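Local coordinates for protein ZmpA Glycopeptidase (PDB 6XSX) that probably cleaves glycosylated proteins as a glycopeptidase, this chain holding the M60 metallopeptidase module of a much longer bacterial protein, at residues Tyr361-Phe373 with Asn388-Leu400. Sequence-based numbering, arbitrary orientation.
Sequences YDKTFWPRFEQEF and NAWVMAASDVFKL. With EDO (1,2-ethanediol), chain G.
Ala389 and Trp390 meet the end of Phe373, and from there helix 383-398 shows how aromatic rings from one helix can be seated on the small residues of another. Trp390 serves two phenylalanines through its five-membered ring. Phe369 turns an edge toward the indole face in an offset edge-to-face pair, planes at 66°, while Phe373 brings CZ to the indole rim, 3.7 Å from Trp390 CD1. The indole NE1, next to the CD1 that both phenylalanines touch, is hydrogen-bonded to Thr293 OG1. One turn on, the methyl of Ala393 touches both phenylalanines, its CB 3.8 Å from Phe373 CE1, and Ala394 CB receives Phe365 CE1. At these alanines the rings lie close to the backbone, and Phe369 directs its rim at Trp390 O and Ala394 N.

The pair belongs to the helical part of the M60 (enhancin-like) peptidase module; the axes of segments 365-373 and 388-398 approach to 9.7 Å, their N-to-C directions at 123°, and Leu355 and Leu358 of helix 347-361 also pack on Phe365. Val397 packs as a knob into a hole formed by Phe365, Arg368, Phe369 and Glu372. With CG1 anti to the backbone N (chi1 166°), that methyl lies over one face of the Arg368 guanidinium, and CG2 approaches Glu372 CG. Arg368 NH2 donates to a water that bridges to Asp396 O.

Phe398, at the helix end, joins a second cluster: its CE2 comes within 3.4 Å of Phe365 CD1, and its CE1 lies at the edge of the Tyr361 ring, 3.5 Å from CD2. A 1,2-ethanediol, probably from the crystallisation liquor, lies over one Phe398 face and accepts from Arg368 NH1 at O1. Lys399, with positive phi, then closes the helix in a Schellman motif, Leu400 N bonding to Ser395 O.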
loop_
_atom_site.group_PDB
_atom_site.type_symbol
_atom_site.label_atom_id
_atom_site.label_comp_id
_atom_site.label_asym_id
_atom_site.label_seq_id
_atom_site.Cartn_x
_atom_site.Cartn_y
_atom_site.Cartn_z
ATOM N N TYR A 361 16.773 -3.048 -8.408
ATOM C CA TYR A 361 18.163 -3.481 -8.412
ATOM C C TYR A 361 18.453 -4.351 -7.195
ATOM O O TYR A 361 19.140 -5.362 -7.316
ATOM C CB TYR A 361 19.114 -2.283 -8.486
ATOM C CG TYR A 361 20.571 -2.630 -8.297
ATOM C CD1 TYR A 361 21.262 -3.370 -9.248
ATOM C CD2 TYR A 361 21.258 -2.237 -7.160
ATOM C CE1 TYR A 361 22.598 -3.699 -9.083
ATOM C CE2 TYR A 361 22.593 -2.557 -6.973
ATOM C CZ TYR A 361 23.267 -3.287 -7.942
ATOM O OH TYR A 361 24.576 -3.623 -7.767
ATOM N N ASP A 362 17.917 -3.949 -6.032
ATOM C CA ASP A 362 18.159 -4.650 -4.779
ATOM C C ASP A 362 16.938 -4.498 -3.874
ATOM O O ASP A 362 16.702 -3.437 -3.281
ATOM C CB ASP A 362 19.435 -4.127 -4.109
ATOM C CG ASP A 362 19.879 -4.884 -2.863
ATOM O OD1 ASP A 362 19.028 -5.509 -2.195
ATOM O OD2 ASP A 362 21.078 -4.827 -2.565
ATOM N N LYS A 363 16.198 -5.605 -3.750
ATOM C CA LYS A 363 14.930 -5.680 -3.046
ATOM C C LYS A 363 15.071 -5.366 -1.553
ATOM O O LYS A 363 14.056 -5.156 -0.893
ATOM C CB LYS A 363 14.315 -7.063 -3.264
ATOM C CG LYS A 363 15.070 -8.206 -2.600
ATOM C CD LYS A 363 14.504 -9.548 -3.001
ATOM C CE LYS A 363 14.807 -10.619 -1.980
ATOM N NZ LYS A 363 14.052 -11.860 -2.268
ATOM N N THR A 364 16.303 -5.312 -1.026
ATOM C CA THR A 364 16.514 -4.946 0.374
ATOM C C THR A 364 16.538 -3.428 0.571
ATOM O O THR A 364 16.660 -2.957 1.700
ATOM C CB THR A 364 17.794 -5.546 0.983
ATOM O OG1 THR A 364 18.951 -4.943 0.398
ATOM C CG2 THR A 364 17.864 -7.060 0.897
ATOM N N PHE A 365 16.440 -2.659 -0.518
ATOM C CA PHE A 365 16.615 -1.215 -0.429
ATOM C C PHE A 365 15.506 -0.573 0.412
ATOM O O PHE A 365 15.792 0.144 1.371
ATOM C CB PHE A 365 16.704 -0.564 -1.814
ATOM C CG PHE A 365 16.556 0.942 -1.816
ATOM C CD1 PHE A 365 17.470 1.751 -1.155
ATOM C CD2 PHE A 365 15.502 1.554 -2.476
ATOM C CE1 PHE A 365 17.330 3.133 -1.156
ATOM C CE2 PHE A 365 15.359 2.936 -2.472
ATOM C CZ PHE A 365 16.271 3.724 -1.806
ATOM N N TRP A 366 14.244 -0.798 0.030
ATOM C CA TRP A 366 13.158 0.011 0.569
ATOM C C TRP A 366 13.032 -0.134 2.092
ATOM O O TRP A 366 13.003 0.871 2.800
ATOM C CB TRP A 366 11.830 -0.222 -0.167
ATOM C CG TRP A 366 10.826 0.836 0.175
ATOM C CD1 TRP A 366 9.645 0.681 0.843
ATOM C CD2 TRP A 366 10.959 2.248 -0.086
ATOM N NE1 TRP A 366 9.024 1.893 0.995
ATOM C CE2 TRP A 366 9.813 2.874 0.450
ATOM C CE3 TRP A 366 11.926 3.037 -0.728
ATOM C CZ2 TRP A 366 9.611 4.254 0.350
ATOM C CZ3 TRP A 366 11.732 4.402 -0.809
ATOM C CH2 TRP A 366 10.587 5.000 -0.276
ATOM N N PRO A 367 12.959 -1.360 2.664
ATOM C CA PRO A 367 12.846 -1.517 4.117
ATOM C C PRO A 367 13.929 -0.733 4.869
ATOM O O PRO A 367 13.635 -0.036 5.846
ATOM C CB PRO A 367 12.929 -3.036 4.347
ATOM C CG PRO A 367 13.411 -3.615 3.023
ATOM C CD PRO A 367 12.945 -2.650 1.958
ATOM N N ARG A 368 15.164 -0.788 4.351
ATOM C CA ARG A 368 16.296 -0.117 4.972
ATOM C C ARG A 368 16.161 1.399 4.820
ATOM O O ARG A 368 16.452 2.135 5.758
ATOM C CB ARG A 368 17.619 -0.662 4.427
ATOM C CG ARG A 368 17.830 -2.153 4.684
ATOM C CD ARG A 368 19.154 -2.652 4.115
ATOM N NE ARG A 368 20.231 -1.893 4.749
ATOM C CZ ARG A 368 21.443 -1.652 4.246
ATOM N NH1 ARG A 368 21.789 -2.107 3.053
ATOM N NH2 ARG A 368 22.304 -0.936 4.945
ATOM N N PHE A 369 15.716 1.856 3.637
ATOM C CA PHE A 369 15.482 3.277 3.412
ATOM C C PHE A 369 14.420 3.801 4.389
ATOM O O PHE A 369 14.647 4.810 5.069
ATOM C CB PHE A 369 15.150 3.530 1.940
ATOM C CG PHE A 369 15.018 4.969 1.503
ATOM C CD1 PHE A 369 16.122 5.692 1.079
ATOM C CD2 PHE A 369 13.775 5.586 1.452
ATOM C CE1 PHE A 369 15.996 7.000 0.640
ATOM C CE2 PHE A 369 13.647 6.897 1.017
ATOM C CZ PHE A 369 14.759 7.598 0.608
ATOM N N GLU A 370 13.280 3.095 4.474
ATOM C CA GLU A 370 12.212 3.446 5.406
ATOM C C GLU A 370 12.736 3.491 6.844
ATOM O O GLU A 370 12.364 4.390 7.602
ATOM C CB GLU A 370 11.010 2.495 5.310
ATOM C CG GLU A 370 10.087 2.757 4.129
ATOM C CD GLU A 370 9.715 4.208 3.856
ATOM O OE1 GLU A 370 8.520 4.534 3.929
ATOM O OE2 GLU A 370 10.621 5.006 3.529
ATOM N N GLN A 371 13.576 2.509 7.208
ATOM C CA GLN A 371 14.162 2.430 8.542
ATOM C C GLN A 371 14.983 3.684 8.853
ATOM O O GLN A 371 14.895 4.213 9.960
ATOM C CB GLN A 371 14.991 1.157 8.724
ATOM C CG GLN A 371 14.163 -0.085 9.015
ATOM C CD GLN A 371 15.004 -1.332 8.907
ATOM O OE1 GLN A 371 16.111 -1.301 8.370
ATOM N NE2 GLN A 371 14.482 -2.444 9.406
ATOM N N GLU A 372 15.758 4.172 7.876
ATOM C CA GLU A 372 16.563 5.366 8.101
ATOM C C GLU A 372 15.685 6.570 8.425
ATOM O O GLU A 372 16.010 7.344 9.329
ATOM C CB GLU A 372 17.462 5.698 6.912
ATOM C CG GLU A 372 18.611 4.719 6.750
ATOM C CD GLU A 372 19.635 4.762 7.872
ATOM O OE1 GLU A 372 20.075 5.866 8.226
ATOM O OE2 GLU A 372 19.974 3.691 8.392
ATOM N N PHE A 373 14.594 6.737 7.665
ATOM C CA PHE A 373 13.728 7.899 7.823
ATOM C C PHE A 373 12.902 7.800 9.106
ATOM O O PHE A 373 12.490 8.816 9.665
ATOM C CB PHE A 373 12.880 8.131 6.566
ATOM C CG PHE A 373 13.587 8.981 5.541
ATOM C CD1 PHE A 373 14.290 8.398 4.498
ATOM C CD2 PHE A 373 13.599 10.364 5.659
ATOM C CE1 PHE A 373 14.973 9.180 3.579
ATOM C CE2 PHE A 373 14.282 11.147 4.741
ATOM C CZ PHE A 373 14.962 10.552 3.700
ATOM N N ASN A 388 17.348 16.043 -1.517
ATOM C CA ASN A 388 18.771 15.899 -1.246
ATOM C C ASN A 388 18.983 14.875 -0.137
ATOM O O ASN A 388 19.986 14.161 -0.134
ATOM C CB ASN A 388 19.451 17.245 -0.959
ATOM C CG ASN A 388 19.938 17.940 -2.217
ATOM O OD1 ASN A 388 21.121 17.884 -2.543
ATOM N ND2 ASN A 388 19.039 18.587 -2.939
ATOM N N ALA A 389 18.025 14.798 0.793
ATOM C CA ALA A 389 18.107 13.829 1.877
ATOM C C ALA A 389 17.968 12.403 1.338
ATOM O O ALA A 389 18.632 11.496 1.830
ATOM C CB ALA A 389 17.096 14.137 2.958
ATOM N N TRP A 390 17.106 12.211 0.327
ATOM C CA TRP A 390 16.941 10.903 -0.295
ATOM C C TRP A 390 18.280 10.435 -0.857
ATOM O O TRP A 390 18.638 9.261 -0.737
ATOM C CB TRP A 390 15.925 10.953 -1.438
ATOM C CG TRP A 390 14.500 11.228 -1.074
ATOM C CD1 TRP A 390 13.934 11.245 0.169
ATOM C CD2 TRP A 390 13.428 11.468 -2.005
ATOM N NE1 TRP A 390 12.592 11.507 0.072
ATOM C CE2 TRP A 390 12.254 11.648 -1.247
ATOM C CE3 TRP A 390 13.353 11.559 -3.401
ATOM C CZ2 TRP A 390 11.018 11.907 -1.841
ATOM C CZ3 TRP A 390 12.133 11.813 -3.989
ATOM C CH2 TRP A 390 10.983 11.991 -3.216
ATOM N N VAL A 391 19.000 11.366 -1.497
ATOM C CA VAL A 391 20.235 11.024 -2.181
ATOM C C VAL A 391 21.235 10.524 -1.144
ATOM O O VAL A 391 21.948 9.554 -1.379
ATOM C CB VAL A 391 20.799 12.221 -2.964
ATOM C CG1 VAL A 391 22.175 11.912 -3.544
ATOM C CG2 VAL A 391 19.842 12.667 -4.053
ATOM N N MET A 392 21.255 11.200 0.011
ATOM C CA MET A 392 22.211 10.906 1.066
ATOM C C MET A 392 21.857 9.589 1.746
ATOM O O MET A 392 22.740 8.754 1.949
ATOM C CB MET A 392 22.273 12.043 2.091
ATOM C CG MET A 392 22.970 13.262 1.524
ATOM S SD MET A 392 23.132 14.634 2.690
ATOM C CE MET A 392 21.423 15.128 2.909
ATOM N N ALA A 393 20.566 9.419 2.069
ATOM C CA ALA A 393 20.060 8.233 2.747
ATOM C C ALA A 393 20.207 6.992 1.864
ATOM O O ALA A 393 20.653 5.942 2.340
ATOM C CB ALA A 393 18.635 8.441 3.202
ATOM N N ALA A 394 19.831 7.118 0.585
ATOM C CA ALA A 394 19.972 6.025 -0.367
ATOM C C ALA A 394 21.455 5.685 -0.546
ATOM O O ALA A 394 21.818 4.516 -0.661
ATOM C CB ALA A 394 19.306 6.367 -1.684
ATOM N N SER A 395 22.310 6.715 -0.549
ATOM C CA SER A 395 23.742 6.503 -0.675
ATOM C C SER A 395 24.278 5.695 0.507
ATOM O O SER A 395 25.043 4.757 0.301
ATOM C CB SER A 395 24.489 7.798 -0.864
ATOM O OG SER A 395 24.216 8.353 -2.145
ATOM N N ASP A 396 23.876 6.067 1.734
ATOM C CA ASP A 396 24.285 5.347 2.936
ATOM C C ASP A 396 23.811 3.892 2.894
ATOM O O ASP A 396 24.574 2.985 3.213
ATOM C CB ASP A 396 23.744 6.000 4.210
ATOM C CG ASP A 396 24.362 7.348 4.548
ATOM O OD1 ASP A 396 25.584 7.515 4.321
ATOM O OD2 ASP A 396 23.612 8.222 5.045
ATOM N N VAL A 397 22.541 3.673 2.532
ATOM C CA VAL A 397 21.980 2.331 2.493
ATOM C C VAL A 397 22.812 1.447 1.557
ATOM O O VAL A 397 23.116 0.301 1.887
ATOM C CB VAL A 397 20.484 2.339 2.111
ATOM C CG1 VAL A 397 19.974 0.951 1.725
ATOM C CG2 VAL A 397 19.613 2.926 3.214
ATOM N N PHE A 398 23.192 1.983 0.391
ATOM C CA PHE A 398 23.871 1.173 -0.610
ATOM C C PHE A 398 25.382 1.143 -0.390
ATOM O O PHE A 398 26.051 0.257 -0.910
ATOM C CB PHE A 398 23.559 1.655 -2.030
ATOM C CG PHE A 398 22.389 0.969 -2.691
ATOM C CD1 PHE A 398 22.551 -0.247 -3.342
ATOM C CD2 PHE A 398 21.123 1.540 -2.668
ATOM C CE1 PHE A 398 21.470 -0.880 -3.942
ATOM C CE2 PHE A 398 20.046 0.909 -3.275
ATOM C CZ PHE A 398 20.221 -0.299 -3.915
ATOM N N LYS A 399 25.908 2.119 0.362
ATOM C CA LYS A 399 27.337 2.406 0.394
ATOM C C LYS A 399 27.816 2.761 -1.015
ATOM O O LYS A 399 28.909 2.364 -1.417
ATOM C CB LYS A 399 28.161 1.226 0.930
ATOM C CG LYS A 399 27.853 0.765 2.348
ATOM C CD LYS A 399 28.019 1.865 3.375
ATOM C CE LYS A 399 28.076 1.359 4.802
ATOM N NZ LYS A 399 29.317 0.588 5.058
ATOM N N LEU A 400 26.989 3.504 -1.756
ATOM C CA LEU A 400 27.331 3.913 -3.109
ATOM C C LEU A 400 27.094 5.411 -3.258
ATOM O O LEU A 400 26.227 5.978 -2.602
ATOM C CB LEU A 400 26.479 3.138 -4.123
ATOM C CG LEU A 400 26.810 1.658 -4.309
ATOM C CD1 LEU A 400 25.719 0.946 -5.106
ATOM C CD2 LEU A 400 28.174 1.469 -4.969
HETATM C C1 EDO G . 20.388 -2.018 -0.373
HETATM O O1 EDO G . 20.089 -2.513 0.921
HETATM C C2 EDO G . 21.840 -2.078 -0.681
HETATM O O2 EDO G . 22.445 -3.250 -0.177
HETATM O O HOH W 1 24.969 0.248 4.599
#